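Structure-specific endonuclease subunit SLX1 (PDB 4XLG) probably serves as the catalytic subunit of the SLX1-SLX4 endonuclease, which nicks branched DNA close to its junctions during repair and recombination. Local coordinates at residues E3-Y11 against C289-K297; A74-G85 against M113-F123. The protein carries 1 engineered substitution. All coordinates share one frame; numbering follows the deposited sequence.

Contact 1: residues E3-Y11 against C289-K297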
loop_
_atom_site.group_PDB
_atom_site.type_symbol
_atom_site.label_atom_id
_atom_site.label_comp_id
_atom_site.label_asym_id
_atom_site.label_seq_id
_atom_site.Cartn_x
_atom_site.Cartn_y
_atom_site.Cartn_z
ATOM N N GLU B 3 9.308 -18.533 4.621
ATOM C CA GLU B 3 9.239 -17.929 3.289
ATOM C C GLU B 3 8.392 -16.631 3.288
ATOM O O GLU B 3 7.227 -16.611 3.716
ATOM C CB GLU B 3 8.677 -18.917 2.270
ATOM N N PHE B 4 8.985 -15.546 2.802
ATOM C CA PHE B 4 8.275 -14.269 2.764
ATOM C C PHE B 4 7.394 -14.213 1.540
ATOM O O PHE B 4 7.711 -14.824 0.538
ATOM C CB PHE B 4 9.262 -13.108 2.755
ATOM C CG PHE B 4 9.861 -12.815 4.111
ATOM C CD1 PHE B 4 10.336 -13.835 4.927
ATOM C CD2 PHE B 4 9.981 -11.514 4.546
ATOM C CE1 PHE B 4 10.903 -13.546 6.177
ATOM C CE2 PHE B 4 10.526 -11.217 5.789
ATOM C CZ PHE B 4 10.991 -12.229 6.609
ATOM N N GLN B 5 6.299 -13.475 1.599
ATOM C CA GLN B 5 5.534 -13.254 0.379
ATOM C C GLN B 5 5.934 -11.894 -0.162
ATOM O O GLN B 5 6.212 -10.957 0.581
ATOM C CB GLN B 5 4.026 -13.358 0.610
ATOM C CG GLN B 5 3.432 -12.290 1.488
ATOM C CD GLN B 5 1.915 -12.471 1.713
ATOM O OE1 GLN B 5 1.436 -13.566 2.043
ATOM N NE2 GLN B 5 1.183 -11.386 1.593
ATOM N N GLN B 6 5.993 -11.786 -1.474
ATOM C CA GLN B 6 6.324 -10.493 -2.075
ATOM C C GLN B 6 5.219 -9.478 -1.879
ATOM O O GLN B 6 4.023 -9.819 -1.756
ATOM C CB GLN B 6 6.633 -10.667 -3.577
ATOM C CG GLN B 6 5.469 -10.537 -4.508
ATOM C CD GLN B 6 5.901 -10.220 -5.961
ATOM O OE1 GLN B 6 6.597 -11.048 -6.595
ATOM N NE2 GLN B 6 5.536 -9.003 -6.480
ATOM N N ILE B 7 5.613 -8.206 -1.846
ATOM C CA ILE B 7 4.688 -7.093 -1.964
ATOM C C ILE B 7 4.164 -7.084 -3.423
ATOM O O ILE B 7 4.939 -7.314 -4.337
ATOM C CB ILE B 7 5.388 -5.781 -1.651
ATOM C CG1 ILE B 7 5.777 -5.801 -0.129
ATOM C CG2 ILE B 7 4.511 -4.563 -2.022
ATOM C CD1 ILE B 7 6.118 -4.437 0.408
ATOM N N PRO B 8 2.850 -6.932 -3.620
ATOM C CA PRO B 8 2.304 -6.978 -4.998
ATOM C C PRO B 8 2.928 -5.959 -5.899
ATOM O O PRO B 8 3.235 -4.825 -5.475
ATOM C CB PRO B 8 0.801 -6.606 -4.836
ATOM C CG PRO B 8 0.500 -7.086 -3.386
ATOM C CD PRO B 8 1.804 -6.766 -2.590
ATOM N N ASP B 9 3.129 -6.363 -7.155
ATOM C CA ASP B 9 3.528 -5.393 -8.168
ATOM C C ASP B 9 2.520 -4.265 -8.251
ATOM O O ASP B 9 2.885 -3.120 -8.439
ATOM C CB ASP B 9 3.660 -6.087 -9.557
ATOM C CG ASP B 9 4.682 -7.219 -9.526
ATOM O OD1 ASP B 9 5.645 -7.196 -8.692
ATOM O OD2 ASP B 9 4.522 -8.179 -10.282
ATOM N N PHE B 10 1.243 -4.621 -8.216
ATOM C CA PHE B 10 0.174 -3.642 -8.188
ATOM C C PHE B 10 -0.989 -4.195 -7.410
ATOM O O PHE B 10 -1.407 -5.323 -7.650
ATOM C CB PHE B 10 -0.296 -3.298 -9.637
ATOM C CG PHE B 10 -1.312 -2.146 -9.665
ATOM C CD1 PHE B 10 -2.680 -2.365 -9.456
ATOM C CD2 PHE B 10 -0.842 -0.858 -9.815
ATOM C CE1 PHE B 10 -3.614 -1.256 -9.420
ATOM C CE2 PHE B 10 -1.755 0.269 -9.825
ATOM C CZ PHE B 10 -3.130 0.053 -9.626
ATOM N N TYR B 11 -1.526 -3.425 -6.461
ATOM C CA TYR B 11 -2.777 -3.878 -5.851
ATOM C C TYR B 11 -3.470 -2.573 -5.480
ATOM O O TYR B 11 -2.872 -1.730 -4.777
ATOM C CB TYR B 11 -2.540 -4.792 -4.601
ATOM C CG TYR B 11 -3.591 -5.899 -4.543
ATOM C CD1 TYR B 11 -4.965 -5.582 -4.229
ATOM C CD2 TYR B 11 -3.268 -7.194 -4.890
ATOM C CE1 TYR B 11 -5.946 -6.606 -4.245
ATOM C CE2 TYR B 11 -4.220 -8.204 -4.890
ATOM C CZ TYR B 11 -5.551 -7.880 -4.591
ATOM O OH TYR B 11 -6.472 -8.907 -4.617
ATOM N N CYS B 289 7.693 1.075 2.277
ATOM C CA CYS B 289 6.999 0.019 1.503
ATOM C C CYS B 289 7.665 -0.286 0.130
ATOM O O CYS B 289 7.759 -1.458 -0.301
ATOM C CB CYS B 289 5.513 0.446 1.287
ATOM S SG CYS B 289 4.518 -0.893 0.531
ATOM N N ASP B 290 8.132 0.755 -0.554
ATOM C CA ASP B 290 8.848 0.567 -1.807
ATOM C C ASP B 290 10.210 -0.105 -1.545
ATOM O O ASP B 290 10.636 -0.948 -2.316
ATOM C CB ASP B 290 9.083 1.890 -2.539
ATOM C CG ASP B 290 7.833 2.411 -3.234
ATOM O OD1 ASP B 290 6.842 1.660 -3.385
ATOM O OD2 ASP B 290 7.832 3.590 -3.607
ATOM N N VAL B 291 10.886 0.303 -0.464
ATOM C CA VAL B 291 12.153 -0.338 -0.104
ATOM C C VAL B 291 11.952 -1.843 0.082
ATOM O O VAL B 291 12.723 -2.674 -0.448
ATOM C CB VAL B 291 12.747 0.296 1.194
ATOM C CG1 VAL B 291 14.013 -0.454 1.622
ATOM C CG2 VAL B 291 13.089 1.761 0.923
ATOM N N ILE B 292 10.887 -2.210 0.797
ATOM C CA ILE B 292 10.597 -3.616 1.014
ATOM C C ILE B 292 10.188 -4.330 -0.262
ATOM O O ILE B 292 10.557 -5.514 -0.498
ATOM C CB ILE B 292 9.464 -3.767 2.053
ATOM C CG1 ILE B 292 9.919 -3.176 3.440
ATOM C CG2 ILE B 292 9.119 -5.243 2.245
ATOM C CD1 ILE B 292 11.282 -3.800 4.018
ATOM N N TYR B 293 9.408 -3.632 -1.086
ATOM C CA TYR B 293 8.986 -4.223 -2.370
ATOM C C TYR B 293 10.211 -4.723 -3.153
ATOM O O TYR B 293 10.293 -5.891 -3.532
ATOM C CB TYR B 293 8.206 -3.234 -3.237
ATOM C CG TYR B 293 8.002 -3.769 -4.653
ATOM C CD1 TYR B 293 6.989 -4.712 -4.921
ATOM C CD2 TYR B 293 8.869 -3.384 -5.691
ATOM C CE1 TYR B 293 6.845 -5.279 -6.230
ATOM C CE2 TYR B 293 8.740 -3.928 -6.998
ATOM C CZ TYR B 293 7.720 -4.873 -7.244
ATOM O OH TYR B 293 7.574 -5.381 -8.473
ATOM N N TYR B 294 11.191 -3.852 -3.332
ATOM C CA TYR B 294 12.320 -4.273 -4.143
ATOM C C TYR B 294 13.194 -5.290 -3.392
ATOM O O TYR B 294 13.746 -6.217 -3.997
ATOM C CB TYR B 294 13.146 -3.057 -4.554
ATOM C CG TYR B 294 12.407 -2.209 -5.571
ATOM C CD1 TYR B 294 12.239 -2.666 -6.887
ATOM C CD2 TYR B 294 11.858 -0.982 -5.210
ATOM C CE1 TYR B 294 11.528 -1.908 -7.834
ATOM C CE2 TYR B 294 11.162 -0.201 -6.144
ATOM C CZ TYR B 294 10.972 -0.682 -7.442
ATOM O OH TYR B 294 10.311 0.082 -8.389
ATOM N N SER B 295 13.318 -5.088 -2.083
ATOM C CA SER B 295 14.156 -5.938 -1.262
ATOM C C SER B 295 13.729 -7.388 -1.372
ATOM O O SER B 295 14.526 -8.285 -1.667
ATOM C CB SER B 295 14.108 -5.477 0.224
ATOM O OG SER B 295 15.130 -6.182 0.913
ATOM N N ILE B 296 12.457 -7.626 -1.151
ATOM C CA ILE B 296 11.957 -8.995 -1.164
ATOM C C ILE B 296 11.911 -9.570 -2.563
ATOM O O ILE B 296 12.318 -10.710 -2.785
ATOM C CB ILE B 296 10.548 -9.057 -0.535
ATOM C CG1 ILE B 296 10.628 -8.696 0.946
ATOM C CG2 ILE B 296 9.908 -10.428 -0.763
ATOM C CD1 ILE B 296 9.234 -8.660 1.553
ATOM N N LYS B 297 11.509 -8.764 -3.549
ATOM C CA LYS B 297 11.404 -9.329 -4.896
ATOM C C LYS B 297 12.773 -9.675 -5.486
ATOM O O LYS B 297 12.912 -10.646 -6.249
ATOM C CB LYS B 297 10.669 -8.354 -5.811
ATOM C CG LYS B 297 10.295 -9.026 -7.142
ATOM C CD LYS B 297 9.202 -8.209 -7.770
ATOM C CE LYS B 297 8.757 -8.845 -9.071
ATOM N NZ LYS B 297 8.306 -10.250 -8.903
HETATM O O HOH W 1 8.076 -7.605 -3.308
HETATM O O HOH W 2 5.769 -10.467 -10.303
#
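The N-terminal arm that leads into the first strand of the GIY-YIG nuclease lies across the last helix of the chain, and Ile7 of the arm plugs against Cys289, Ile292 and Tyr293. CG1 of Ile7 stands beside its own backbone N, anti to the carbonyl carbon (chi1 -67°), and carries CD1 to 3.5 Å from Cys289 O and onto Ile292 CG2, while CB and CG2 of Ile7 meet Tyr293 CD1. Ile296 CG2 packs on Gln6 CA (3.8 Å), and Ile296 CD1 lies at the edge of the Phe4 ring.

The polar end is built round Asp9 OD1, which takes the hydroxyl of Tyr293 (OH to OD1 2.7 Å) and NE2 of Gln6 (2.9 Å to the same OD1) from opposite faces of the carboxylate. NE2 also donates to Ile7 O, and OE1 of Gln6 receives Lys297 NZ at 3.0 Å, so both ends of the amide are tied and its flip is fixed. Asp9 OD2 meets Lys297 through a water.

Lys201 of the long helix 176-213 adds a cation-pi contact to Tyr293 and donates to Asp9 O. Here the arm ties the GIY-YIG domain to the helix that follows the zinc-binding, RING-like region of this SLX1.

Contact 2: residues A74-G85 against M113-F123. Engineered in segment 74-85: Gln79 (natural residue Glu).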
loop_
_atom_site.group_PDB
_atom_site.type_symbol
_atom_site.label_atom_id
_atom_site.label_comp_id
_atom_site.label_asym_id
_atom_site.label_seq_id
_atom_site.Cartn_x
_atom_site.Cartn_y
_atom_site.Cartn_z
ATOM N N ALA B 74 -3.849 -6.155 3.138
ATOM C CA ALA B 74 -3.956 -4.705 3.449
ATOM C C ALA B 74 -4.921 -3.974 2.539
ATOM O O ALA B 74 -5.655 -3.088 2.994
ATOM C CB ALA B 74 -2.559 -4.020 3.365
ATOM N N ALA B 75 -4.909 -4.293 1.236
ATOM C CA ALA B 75 -5.853 -3.655 0.299
ATOM C C ALA B 75 -7.285 -3.984 0.709
ATOM O O ALA B 75 -8.180 -3.160 0.639
ATOM C CB ALA B 75 -5.598 -4.158 -1.156
ATOM N N LEU B 76 -7.520 -5.245 1.071
ATOM C CA LEU B 76 -8.896 -5.632 1.469
ATOM C C LEU B 76 -9.311 -4.926 2.760
ATOM O O LEU B 76 -10.469 -4.553 2.954
ATOM C CB LEU B 76 -8.974 -7.159 1.700
ATOM C CG LEU B 76 -8.901 -7.963 0.393
ATOM C CD1 LEU B 76 -8.662 -9.479 0.643
ATOM C CD2 LEU B 76 -10.167 -7.706 -0.427
ATOM N N GLN B 77 -8.377 -4.792 3.688
ATOM C CA GLN B 77 -8.678 -4.015 4.899
ATOM C C GLN B 77 -9.122 -2.601 4.558
ATOM O O GLN B 77 -10.102 -2.103 5.148
ATOM C CB GLN B 77 -7.473 -3.952 5.845
ATOM C CG GLN B 77 -7.133 -5.297 6.434
ATOM C CD GLN B 77 -5.823 -5.240 7.187
ATOM O OE1 GLN B 77 -4.778 -4.954 6.613
ATOM N NE2 GLN B 77 -5.888 -5.458 8.488
ATOM N N PHE B 78 -8.398 -1.963 3.646
ATOM C CA PHE B 78 -8.767 -0.600 3.199
ATOM C C PHE B 78 -10.109 -0.617 2.507
ATOM O O PHE B 78 -11.000 0.182 2.798
ATOM C CB PHE B 78 -7.686 -0.066 2.243
ATOM C CG PHE B 78 -7.808 1.382 1.954
ATOM C CD1 PHE B 78 -8.629 1.825 0.926
ATOM C CD2 PHE B 78 -7.040 2.296 2.644
ATOM C CE1 PHE B 78 -8.703 3.190 0.614
ATOM C CE2 PHE B 78 -7.113 3.654 2.350
ATOM C CZ PHE B 78 -7.959 4.107 1.327
ATOM N N GLN B 79 -10.265 -1.564 1.595
ATOM C CA GLN B 79 -11.545 -1.655 0.862
ATOM C C GLN B 79 -12.737 -1.814 1.806
ATOM O O GLN B 79 -13.758 -1.138 1.669
ATOM C CB GLN B 79 -11.507 -2.857 -0.091
ATOM C CG GLN B 79 -12.850 -2.978 -0.920
ATOM C CD GLN B 79 -13.028 -4.360 -1.403
ATOM O OE1 GLN B 79 -12.091 -4.969 -1.880
ATOM N NE2 GLN B 79 -14.217 -4.908 -1.224
ATOM N N HIS B 80 -12.617 -2.728 2.755
ATOM C CA HIS B 80 -13.747 -2.965 3.640
ATOM C C HIS B 80 -14.009 -1.760 4.530
ATOM O O HIS B 80 -15.155 -1.453 4.822
ATOM C CB HIS B 80 -13.485 -4.246 4.465
ATOM C CG HIS B 80 -13.454 -5.477 3.611
ATOM N ND1 HIS B 80 -12.783 -6.627 3.969
ATOM C CD2 HIS B 80 -13.992 -5.720 2.388
ATOM C CE1 HIS B 80 -12.916 -7.528 3.008
ATOM N NE2 HIS B 80 -13.647 -7.005 2.040
ATOM N N ALA B 81 -12.948 -1.085 4.971
ATOM C CA ALA B 81 -13.134 0.103 5.822
ATOM C C ALA B 81 -13.837 1.223 5.004
ATOM O O ALA B 81 -14.734 1.935 5.511
ATOM C CB ALA B 81 -11.773 0.569 6.337
ATOM N N TRP B 82 -13.388 1.363 3.772
ATOM C CA TRP B 82 -13.902 2.391 2.862
ATOM C C TRP B 82 -15.408 2.124 2.618
ATOM O O TRP B 82 -16.249 3.041 2.707
ATOM C CB TRP B 82 -13.076 2.360 1.568
ATOM C CG TRP B 82 -13.379 3.493 0.592
ATOM C CD1 TRP B 82 -14.213 4.575 0.784
ATOM C CD2 TRP B 82 -12.763 3.664 -0.671
ATOM N NE1 TRP B 82 -14.149 5.404 -0.342
ATOM C CE2 TRP B 82 -13.259 4.862 -1.233
ATOM C CE3 TRP B 82 -11.827 2.901 -1.400
ATOM C CZ2 TRP B 82 -12.895 5.296 -2.512
ATOM C CZ3 TRP B 82 -11.430 3.349 -2.655
ATOM C CH2 TRP B 82 -11.968 4.549 -3.192
ATOM N N GLN B 83 -15.764 0.871 2.345
ATOM C CA GLN B 83 -17.187 0.503 2.192
ATOM C C GLN B 83 -18.001 0.642 3.452
ATOM O O GLN B 83 -19.180 0.953 3.371
ATOM C CB GLN B 83 -17.320 -0.942 1.696
ATOM C CG GLN B 83 -16.737 -1.097 0.274
ATOM C CD GLN B 83 -16.691 -2.559 -0.183
ATOM O OE1 GLN B 83 -16.197 -3.448 0.536
ATOM N NE2 GLN B 83 -17.275 -2.820 -1.354
ATOM N N HIS B 84 -17.419 0.405 4.625
ATOM C CA HIS B 84 -18.215 0.412 5.843
ATOM C C HIS B 84 -18.479 1.857 6.229
ATOM O O HIS B 84 -19.539 2.173 6.784
ATOM C CB HIS B 84 -17.536 -0.321 6.997
ATOM N N GLY B 85 -17.534 2.735 5.907
ATOM C CA GLY B 85 -17.742 4.168 6.042
ATOM C C GLY B 85 -17.318 4.679 7.391
ATOM O O GLY B 85 -16.866 3.899 8.210
ATOM N N MET B 113 -13.905 9.669 2.874
ATOM C CA MET B 113 -13.486 8.410 3.509
ATOM C C MET B 113 -12.055 8.071 3.099
ATOM O O MET B 113 -11.290 7.503 3.903
ATOM C CB MET B 113 -14.413 7.242 3.149
ATOM C CG MET B 113 -15.683 7.173 4.014
ATOM S SD MET B 113 -15.209 6.943 5.762
ATOM C CE MET B 113 -14.163 5.489 5.719
ATOM N N ILE B 114 -11.677 8.406 1.861
ATOM C CA ILE B 114 -10.290 8.124 1.453
ATOM C C ILE B 114 -9.323 8.876 2.355
ATOM O O ILE B 114 -8.362 8.326 2.878
ATOM C CB ILE B 114 -9.998 8.546 -0.008
ATOM C CG1 ILE B 114 -10.944 7.801 -0.948
ATOM C CG2 ILE B 114 -8.484 8.224 -0.344
ATOM C CD1 ILE B 114 -10.901 8.290 -2.441
ATOM N N THR B 115 -9.560 10.165 2.500
ATOM C CA THR B 115 -8.648 10.955 3.315
ATOM C C THR B 115 -8.614 10.453 4.757
ATOM O O THR B 115 -7.536 10.322 5.330
ATOM C CB THR B 115 -9.034 12.444 3.302
ATOM O OG1 THR B 115 -9.151 12.846 1.927
ATOM C CG2 THR B 115 -7.950 13.275 4.014
ATOM N N SER B 116 -9.784 10.151 5.323
ATOM C CA SER B 116 -9.826 9.644 6.685
ATOM C C SER B 116 -8.986 8.396 6.868
ATOM O O SER B 116 -8.294 8.251 7.885
ATOM C CB SER B 116 -11.259 9.372 7.105
ATOM O OG SER B 116 -11.946 10.608 7.113
ATOM N N LEU B 117 -9.056 7.491 5.914
ATOM C CA LEU B 117 -8.242 6.264 6.007
ATOM C C LEU B 117 -6.740 6.513 5.789
ATOM O O LEU B 117 -5.921 5.925 6.464
ATOM C CB LEU B 117 -8.744 5.225 4.993
ATOM C CG LEU B 117 -10.151 4.678 5.342
ATOM C CD1 LEU B 117 -10.656 3.803 4.179
ATOM C CD2 LEU B 117 -10.180 3.916 6.658
ATOM N N LEU B 118 -6.388 7.393 4.856
ATOM C CA LEU B 118 -4.993 7.714 4.629
ATOM C C LEU B 118 -4.382 8.418 5.861
ATOM O O LEU B 118 -3.175 8.343 6.076
ATOM C CB LEU B 118 -4.828 8.584 3.382
ATOM C CG LEU B 118 -5.239 7.970 2.066
ATOM C CD1 LEU B 118 -5.179 9.024 0.948
ATOM C CD2 LEU B 118 -4.328 6.740 1.718
ATOM N N LYS B 119 -5.206 9.056 6.675
ATOM C CA LYS B 119 -4.686 9.679 7.910
ATOM C C LYS B 119 -4.558 8.684 9.038
ATOM O O LYS B 119 -3.999 8.986 10.081
ATOM C CB LYS B 119 -5.582 10.839 8.373
ATOM C CG LYS B 119 -5.556 12.013 7.413
ATOM N N ASN B 120 -5.097 7.490 8.853
ATOM C CA ASN B 120 -5.134 6.550 9.979
ATOM C C ASN B 120 -3.757 5.910 10.204
ATOM O O ASN B 120 -3.054 5.598 9.216
ATOM C CB ASN B 120 -6.185 5.470 9.690
ATOM C CG ASN B 120 -6.054 4.281 10.606
ATOM O OD1 ASN B 120 -5.302 3.366 10.316
ATOM N ND2 ASN B 120 -6.792 4.283 11.709
ATOM N N GLU B 121 -3.420 5.665 11.477
ATOM C CA GLU B 121 -2.096 5.184 11.865
ATOM C C GLU B 121 -1.653 3.953 11.051
ATOM O O GLU B 121 -0.509 3.843 10.573
ATOM C CB GLU B 121 -2.086 4.858 13.394
ATOM C CG GLU B 121 -3.290 3.945 13.832
ATOM C CD GLU B 121 -3.548 3.898 15.345
ATOM O OE1 GLU B 121 -2.830 4.582 16.126
ATOM O OE2 GLU B 121 -4.482 3.160 15.751
ATOM N N TYR B 122 -2.582 3.033 10.872
ATOM C CA TYR B 122 -2.282 1.774 10.190
ATOM C C TYR B 122 -1.918 1.953 8.716
ATOM O O TYR B 122 -0.905 1.438 8.216
ATOM C CB TYR B 122 -3.489 0.845 10.332
ATOM C CG TYR B 122 -3.257 -0.494 9.647
ATOM C CD1 TYR B 122 -2.326 -1.410 10.170
ATOM C CD2 TYR B 122 -3.968 -0.823 8.508
ATOM C CE1 TYR B 122 -2.093 -2.640 9.569
ATOM C CE2 TYR B 122 -3.751 -2.064 7.871
ATOM C CZ TYR B 122 -2.810 -2.965 8.421
ATOM O OH TYR B 122 -2.604 -4.171 7.797
ATOM N N PHE B 123 -2.742 2.694 7.988
ATOM C CA PHE B 123 -2.460 2.849 6.564
ATOM C C PHE B 123 -1.348 3.872 6.288
ATOM O O PHE B 123 -0.746 3.852 5.225
ATOM C CB PHE B 123 -3.738 3.235 5.820
ATOM C CG PHE B 123 -4.782 2.162 5.888
ATOM C CD1 PHE B 123 -4.600 0.944 5.182
ATOM C CD2 PHE B 123 -5.949 2.354 6.656
ATOM C CE1 PHE B 123 -5.571 -0.069 5.275
ATOM C CE2 PHE B 123 -6.918 1.337 6.755
ATOM C CZ PHE B 123 -6.734 0.133 6.066
#
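Phe78 and Leu117 make the tight centre of this helix packing: CD1 of Leu117 sits almost straight above the middle of the Phe78 ring, 3.9 Å from its centroid. Leu117 CB presses on Phe78 CE2 at 3.5 Å. Phe78 also turns an edge to the face of Phe123, a T-shaped pair with planes 83° apart and centroids separated by 5.1 Å. The opposite face of Phe123 is covered by CD2 of its neighbour Tyr122, so that ring is sandwiched.

One turn on, Trp82 lies side by side with Ile114, whose CG1 comes 3.5 Å from Trp82 CZ2. With CG anti to the backbone N (chi1 -173°), the indole swings toward helix 107-118, where its NE1 finds Lys110 O. Met113 closes in here too, its CB 3.6 Å from Trp82 CD1. Leu117 CD2 meanwhile meets the methyl of Ala81.

Helix 72-84 belongs to the GIY-YIG catalytic domain; Phe78 and Trp82 also reach its strand 12-18, and Trp82 and Gln79 reach Ile27 of strand 25-30. The axes of segments 74-84 and 113-118 come within 9.9 Å and run at 132°. Gln79, engineered from Glu, points away from the interface and bonds to Ser29 and, through NE2, to Gln83 OE1.

The margins are looser. At exposed Gly85, the Met113 chain bends at chi2 and chi3, which brings SD to 3.5 Å from Gly85 C. At the far end partly exposed Gln77 stretches out to Tyr122, whose OH donates to Gln77 OE1 (2.6 Å); the hydroxyl lies in the plane of the amide carbonyl and uses one of the oxygen's lone pairs, with amide and ring nearly perpendicular. Asn120 N-caps the short helix that carries Tyr122, its OD1 accepting from Tyr122 N.

Overall arrangement
Contact 2 is nested along the chain inside the loop that contact 1 closes, and the two centres lie 20 Å apart. They meet directly where Tyr11, at the end of the arm 3-11, packs its CD1 on Ala75 CB of helix 72-84 at 3.4 Å. The same arm therefore runs from the C-terminal helix to the nuclease domain that contact 2 backs with helix 107-118. Contact 1 joins that domain to the C-terminal helix, which follows the region holding the zinc sites Cys219, Cys222, His252, Cys255 and Cys242, Cys247, Cys279, Cys282. Contact 2 lies within the nuclease half, and its helix 72-84 bears the engineered Gln79.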